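Local coordinates for possible transcriptional regulator, ArsR family protein (Rhodococcus sp. RHA1, PDB 3F6V) that probably binds DNA as a dimeric winged helix-turn-helix transcriptional regulator of the ArsR family, possibly one for arsenical resistance, at residues D50-A55 / Q121-F126; V64-T68 / Y111-D115. All coordinates share one frame; numbering follows the deposited sequence.

Contact 1: residues D50-A55 / Q121-F126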
loop_
_atom_site.group_PDB
_atom_site.type_symbol
_atom_site.label_atom_id
_atom_site.label_comp_id
_atom_site.label_asym_id
_atom_site.label_seq_id
_atom_site.Cartn_x
_atom_site.Cartn_y
_atom_site.Cartn_z
ATOM N N ASP A 50 -4.779 8.628 -2.885
ATOM C CA ASP A 50 -4.398 7.495 -3.672
ATOM C C ASP A 50 -4.944 6.219 -3.003
ATOM O O ASP A 50 -4.653 5.983 -1.830
ATOM C CB ASP A 50 -2.846 7.493 -3.725
ATOM C CG ASP A 50 -2.274 6.312 -4.463
ATOM O OD1 ASP A 50 -2.338 5.189 -3.934
ATOM O OD2 ASP A 50 -1.693 6.517 -5.560
ATOM N N GLN A 51 -5.702 5.378 -3.717
ATOM C CA GLN A 51 -6.409 4.263 -3.090
ATOM C C GLN A 51 -5.439 3.273 -2.531
ATOM O O GLN A 51 -5.754 2.597 -1.559
ATOM C CB GLN A 51 -7.297 3.498 -4.095
ATOM C CG GLN A 51 -8.577 4.219 -4.495
ATOM C CD GLN A 51 -8.424 5.171 -5.612
ATOM O OE1 GLN A 51 -7.330 5.399 -6.148
ATOM N NE2 GLN A 51 -9.532 5.731 -6.007
ATOM N N LEU A 52 -4.297 3.059 -3.216
ATOM C CA LEU A 52 -3.363 2.083 -2.749
ATOM C C LEU A 52 -2.661 2.564 -1.483
ATOM O O LEU A 52 -2.525 1.814 -0.546
ATOM C CB LEU A 52 -2.390 1.758 -3.888
ATOM C CG LEU A 52 -1.247 0.803 -3.524
ATOM C CD1 LEU A 52 -1.685 -0.520 -2.972
ATOM C CD2 LEU A 52 -0.485 0.569 -4.799
ATOM N N GLU A 53 -2.243 3.820 -1.439
ATOM C CA GLU A 53 -1.650 4.362 -0.223
ATOM C C GLU A 53 -2.639 4.252 0.950
ATOM O O GLU A 53 -2.272 3.823 2.032
ATOM C CB GLU A 53 -1.219 5.806 -0.456
ATOM C CG GLU A 53 -0.619 6.473 0.748
ATOM C CD GLU A 53 -0.198 7.914 0.474
ATOM O OE1 GLU A 53 -0.728 8.551 -0.461
ATOM O OE2 GLU A 53 0.651 8.408 1.247
ATOM N N VAL A 54 -3.889 4.645 0.729
ATOM C CA VAL A 54 -4.889 4.589 1.815
ATOM C C VAL A 54 -5.170 3.164 2.270
ATOM O O VAL A 54 -5.193 2.851 3.484
ATOM C CB VAL A 54 -6.201 5.267 1.349
ATOM C CG1 VAL A 54 -7.375 4.930 2.300
ATOM C CG2 VAL A 54 -5.963 6.766 1.276
ATOM N N ALA A 55 -5.368 2.295 1.306
ATOM C CA ALA A 55 -5.757 0.913 1.632
ATOM C C ALA A 55 -4.673 0.141 2.338
ATOM O O ALA A 55 -4.956 -0.800 3.077
ATOM C CB ALA A 55 -6.189 0.150 0.400
ATOM N N GLN A 121 -9.854 0.437 -8.991
ATOM C CA GLN A 121 -8.743 1.395 -9.114
ATOM C C GLN A 121 -7.579 0.987 -8.227
ATOM O O GLN A 121 -6.411 1.086 -8.644
ATOM C CB GLN A 121 -9.180 2.808 -8.795
ATOM C CG GLN A 121 -10.178 3.377 -9.755
ATOM C CD GLN A 121 -9.760 3.275 -11.206
ATOM O OE1 GLN A 121 -10.563 2.906 -12.065
ATOM N NE2 GLN A 121 -8.494 3.592 -11.495
ATOM N N LEU A 122 -7.849 0.468 -7.024
ATOM C CA LEU A 122 -6.809 -0.059 -6.168
ATOM C C LEU A 122 -6.001 -1.153 -6.900
ATOM O O LEU A 122 -4.752 -1.123 -6.899
ATOM C CB LEU A 122 -7.482 -0.564 -4.895
ATOM C CG LEU A 122 -6.577 -1.290 -3.942
ATOM C CD1 LEU A 122 -5.430 -0.352 -3.631
ATOM C CD2 LEU A 122 -7.363 -1.683 -2.686
ATOM N N ARG A 123 -6.704 -2.119 -7.490
ATOM C CA ARG A 123 -6.027 -3.212 -8.158
ATOM C C ARG A 123 -5.224 -2.685 -9.346
ATOM O O ARG A 123 -4.083 -3.141 -9.553
ATOM C CB ARG A 123 -7.017 -4.301 -8.569
ATOM C CG ARG A 123 -6.361 -5.599 -9.075
ATOM C CD ARG A 123 -5.486 -6.225 -8.049
ATOM N NE ARG A 123 -4.236 -6.684 -8.650
ATOM C CZ ARG A 123 -3.494 -7.647 -8.115
ATOM N NH1 ARG A 123 -3.904 -8.253 -7.000
ATOM N NH2 ARG A 123 -2.378 -8.041 -8.695
ATOM N N ALA A 124 -5.783 -1.708 -10.078
ATOM C CA ALA A 124 -5.043 -1.095 -11.223
ATOM C C ALA A 124 -3.762 -0.421 -10.726
ATOM O O ALA A 124 -2.710 -0.560 -11.375
ATOM C CB ALA A 124 -5.913 -0.130 -12.013
ATOM N N LEU A 125 -3.830 0.294 -9.604
ATOM C CA LEU A 125 -2.637 0.971 -9.090
ATOM C C LEU A 125 -1.596 -0.054 -8.705
ATOM O O LEU A 125 -0.402 0.137 -8.972
ATOM C CB LEU A 125 -2.966 1.844 -7.873
ATOM C CG LEU A 125 -3.802 3.072 -8.210
ATOM C CD1 LEU A 125 -4.318 3.700 -6.948
ATOM C CD2 LEU A 125 -3.021 4.083 -9.034
ATOM N N PHE A 126 -2.001 -1.155 -8.065
ATOM C CA PHE A 126 -0.991 -2.130 -7.673
ATOM C C PHE A 126 -0.388 -2.806 -8.893
ATOM O O PHE A 126 0.842 -3.046 -8.936
ATOM C CB PHE A 126 -1.557 -3.208 -6.701
ATOM C CG PHE A 126 -0.454 -4.070 -6.170
ATOM C CD1 PHE A 126 0.298 -3.621 -5.092
ATOM C CD2 PHE A 126 -0.158 -5.273 -6.797
ATOM C CE1 PHE A 126 1.412 -4.365 -4.621
ATOM C CE2 PHE A 126 0.943 -6.043 -6.324
ATOM C CZ PHE A 126 1.694 -5.567 -5.240
#
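Leu52 sits between Leu122 and Leu125 of the crossing helix. Its CB lies 3.7 Å from Leu122 CD1 and 4.0 Å from Leu125 CB. The Leu52 and Leu122 side chains cross at about a right angle. Further along, Leu52 CD1 reaches the edge of the Phe126 ring, near the ring plane, 4.2 Å from CD1 of Phe126. The other methyl of Leu122, CD2, packs on Ala55 CB at 3.8 Å. Leu122 has two conformers, and its side-chain contacts here hold for one of them, so they are less certain. The bend of Gln51 at chi2 (86°) brings its CD against Gln121 CB, at 4.0 Å. Gln51 OE1 lies 3.5 Å from Leu125 CD1, a polar atom against a methyl. No hydrogen bond joins the two segments.

Asp50 is the N-cap of helix 51-55. Its CG stands opposite the backbone N, and OD1 accepts from Glu53 N at 2.8 Å in a nearly straight bond (168°). OD2 makes a salt bridge to Arg61 of the second subunit, so one carboxylate caps the helix and joins the dimer. Phe126 stacks on Phe126 of the second subunit. The axes of the short helical segments cross at -101°, 9.1 Å apart. This is helix-helix packing at the dimer interface of an ArsR-type winged helix-turn-helix protein, between a short N-terminal helix and the helix that follows the wing.

Contact 2: residues V64-T68 / Y111-D115; sequences VQLLT and YYRLD
Leu114 packs on Val64, Leu67 and Thr68, where the wing of the winged helix-turn-helix fold meets the C-terminal part of helix 58-66 and the residues that follow. The wing is the hairpin of strands 101-106 and 109-114. Leu114 is at the end of its second strand.

Most of the contact is apolar. Leu114 CG sits 3.7 Å from Leu67 CB. Its two methyls then divide. CD2 meets Val64 CG1 at 4.0 Å, with the two side chains crossing at about a right angle. CD1 reaches Thr68 CG2 at 3.7 Å and also lies close to the backbone carbonyl of Val64. Leu67 faces the strand. Its CG is opposite its carbonyl carbon (chi1 -73°), and its CD2 comes within 3.2 Å of Tyr112 O. Leu67 CD1 lies near Tyr112 CB, while the Tyr112 ring leads away to pack on Leu92 and Thr96 of helix 85-97. Leu77 of helix 74-78 also touches Leu67. From the second subunit, Leu134 packs on Val64 and Thr68, and Leu137 packs on Leu114.

The polar links are few. No direct hydrogen bond joins the segments, but one water bridges the backbones. It donates to Leu67 O and accepts from Leu114 N. The bridge runs beside the packing of the Leu67 and Leu114 side chains.

Within residues 64-68, Gln65 O accepts two bonds from Thr68, one from the backbone N and one from the hydroxyl. With chi1 at 60°, Thr68 OG1 lies between its own N and carbonyl carbon and donates to Gln65 O at 2.6 Å, in the carbonyl plane.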
loop_
_atom_site.group_PDB
_atom_site.type_symbol
_atom_site.label_atom_id
_atom_site.label_comp_id
_atom_site.label_asym_id
_atom_site.label_seq_id
_atom_site.Cartn_x
_atom_site.Cartn_y
_atom_site.Cartn_z
ATOM N N VAL A 64 -11.025 -3.892 5.009
ATOM C CA VAL A 64 -11.433 -4.264 3.664
ATOM C C VAL A 64 -11.691 -5.784 3.579
ATOM O O VAL A 64 -12.702 -6.203 2.987
ATOM C CB VAL A 64 -10.361 -3.751 2.625
ATOM C CG1 VAL A 64 -10.505 -4.456 1.297
ATOM C CG2 VAL A 64 -10.501 -2.223 2.473
ATOM N N GLN A 65 -10.786 -6.602 4.146
ATOM C CA GLN A 65 -11.026 -8.062 4.177
ATOM C C GLN A 65 -12.306 -8.423 4.901
ATOM O O GLN A 65 -13.093 -9.225 4.379
ATOM C CB GLN A 65 -9.888 -8.756 4.854
ATOM C CG GLN A 65 -8.608 -8.708 4.015
ATOM C CD GLN A 65 -7.533 -9.484 4.678
ATOM O OE1 GLN A 65 -7.463 -9.510 5.929
ATOM N NE2 GLN A 65 -6.678 -10.141 3.879
ATOM N N LEU A 66 -12.529 -7.817 6.058
ATOM C CA LEU A 66 -13.737 -8.116 6.812
ATOM C C LEU A 66 -14.995 -7.815 6.011
ATOM O O LEU A 66 -15.988 -8.572 6.057
ATOM C CB LEU A 66 -13.732 -7.390 8.144
ATOM C CG LEU A 66 -12.733 -7.886 9.162
ATOM C CD1 LEU A 66 -12.567 -6.867 10.283
ATOM C CD2 LEU A 66 -13.107 -9.278 9.734
ATOM N N LEU A 67 -15.007 -6.726 5.277
ATOM C CA LEU A 67 -16.166 -6.331 4.511
ATOM C C LEU A 67 -16.459 -7.246 3.323
ATOM O O LEU A 67 -17.531 -7.117 2.692
ATOM C CB LEU A 67 -16.016 -4.855 4.077
ATOM C CG LEU A 67 -16.202 -3.881 5.225
ATOM C CD1 LEU A 67 -15.781 -2.479 4.706
ATOM C CD2 LEU A 67 -17.672 -3.860 5.705
ATOM N N THR A 68 -15.550 -8.159 2.997
ATOM C CA THR A 68 -15.841 -9.085 1.879
ATOM C C THR A 68 -16.981 -10.048 2.184
ATOM O O THR A 68 -17.549 -10.601 1.262
ATOM C CB THR A 68 -14.615 -9.899 1.415
ATOM O OG1 THR A 68 -14.120 -10.693 2.485
ATOM C CG2 THR A 68 -13.491 -8.957 0.861
ATOM N N TYR A 111 -23.800 1.523 8.479
ATOM C CA TYR A 111 -23.286 0.362 7.761
ATOM C C TYR A 111 -22.274 0.773 6.709
ATOM O O TYR A 111 -22.435 1.821 6.071
ATOM C CB TYR A 111 -24.424 -0.327 7.031
ATOM C CG TYR A 111 -25.428 -1.006 7.930
ATOM C CD1 TYR A 111 -25.256 -2.317 8.367
ATOM C CD2 TYR A 111 -26.553 -0.317 8.344
ATOM C CE1 TYR A 111 -26.228 -2.968 9.159
ATOM C CE2 TYR A 111 -27.503 -0.916 9.162
ATOM C CZ TYR A 111 -27.339 -2.214 9.562
ATOM O OH TYR A 111 -28.309 -2.795 10.388
ATOM N N TYR A 112 -21.252 -0.053 6.525
ATOM C CA TYR A 112 -20.257 0.159 5.458
ATOM C C TYR A 112 -20.199 -1.067 4.582
ATOM O O TYR A 112 -20.361 -2.181 5.045
ATOM C CB TYR A 112 -18.885 0.426 6.068
ATOM C CG TYR A 112 -18.755 1.863 6.525
ATOM C CD1 TYR A 112 -18.406 2.875 5.621
ATOM C CD2 TYR A 112 -19.042 2.214 7.831
ATOM C CE1 TYR A 112 -18.341 4.194 6.012
ATOM C CE2 TYR A 112 -18.965 3.566 8.270
ATOM C CZ TYR A 112 -18.645 4.547 7.332
ATOM O OH TYR A 112 -18.545 5.862 7.715
ATOM N N ARG A 113 -19.946 -0.852 3.296
ATOM C CA ARG A 113 -19.802 -1.931 2.329
ATOM C C ARG A 113 -18.687 -1.556 1.337
ATOM O O ARG A 113 -18.413 -0.376 1.106
ATOM C CB ARG A 113 -21.128 -2.154 1.586
ATOM C CG ARG A 113 -21.551 -1.004 0.670
ATOM C CD ARG A 113 -23.008 -1.266 0.234
ATOM N NE ARG A 113 -23.462 -0.320 -0.786
ATOM C CZ ARG A 113 -23.937 0.902 -0.537
ATOM N NH1 ARG A 113 -24.075 1.348 0.726
ATOM N NH2 ARG A 113 -24.338 1.668 -1.553
ATOM N N LEU A 114 -18.088 -2.578 0.745
ATOM C CA LEU A 114 -17.051 -2.343 -0.263
ATOM C C LEU A 114 -17.626 -1.766 -1.521
ATOM O O LEU A 114 -18.743 -2.130 -1.941
ATOM C CB LEU A 114 -16.305 -3.656 -0.592
ATOM C CG LEU A 114 -15.401 -4.131 0.550
ATOM C CD1 LEU A 114 -14.971 -5.551 0.380
ATOM C CD2 LEU A 114 -14.218 -3.220 0.725
ATOM N N ASP A 115 -16.863 -0.847 -2.159
ATOM C CA ASP A 115 -17.258 -0.287 -3.441
ATOM C C ASP A 115 -16.377 -0.892 -4.551
ATOM O O ASP A 115 -15.168 -0.566 -4.620
ATOM C CB ASP A 115 -17.083 1.229 -3.407
ATOM C CG ASP A 115 -17.636 1.901 -4.623
ATOM O OD1 ASP A 115 -17.880 1.209 -5.654
ATOM O OD2 ASP A 115 -17.894 3.140 -4.515
HETATM O O HOH W 1 -19.037 -5.114 1.658
#

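Contact 1 and contact 2 are joined by two direct chain connections. Helix 51-55 is followed by helix 58-66, and strand 109-114 by helix 116-129. Contact 2 is therefore nested inside the loop that contact 1 closes. Their centres are 15 Å apart and their nearest atoms about 5 Å apart, without touching. Contact 1 joins helix 51-55 to the helix after the wing, and contact 2 joins helix 58-66 to the wing's second strand. Both also meet the second subunit: Arg61 and Trp130 of that subunit reach contact 1, and its Leu134 and Leu137 reach contact 2. A bound magnesium ion lies about 4 Å from the side chain of Arg113 in contact 2.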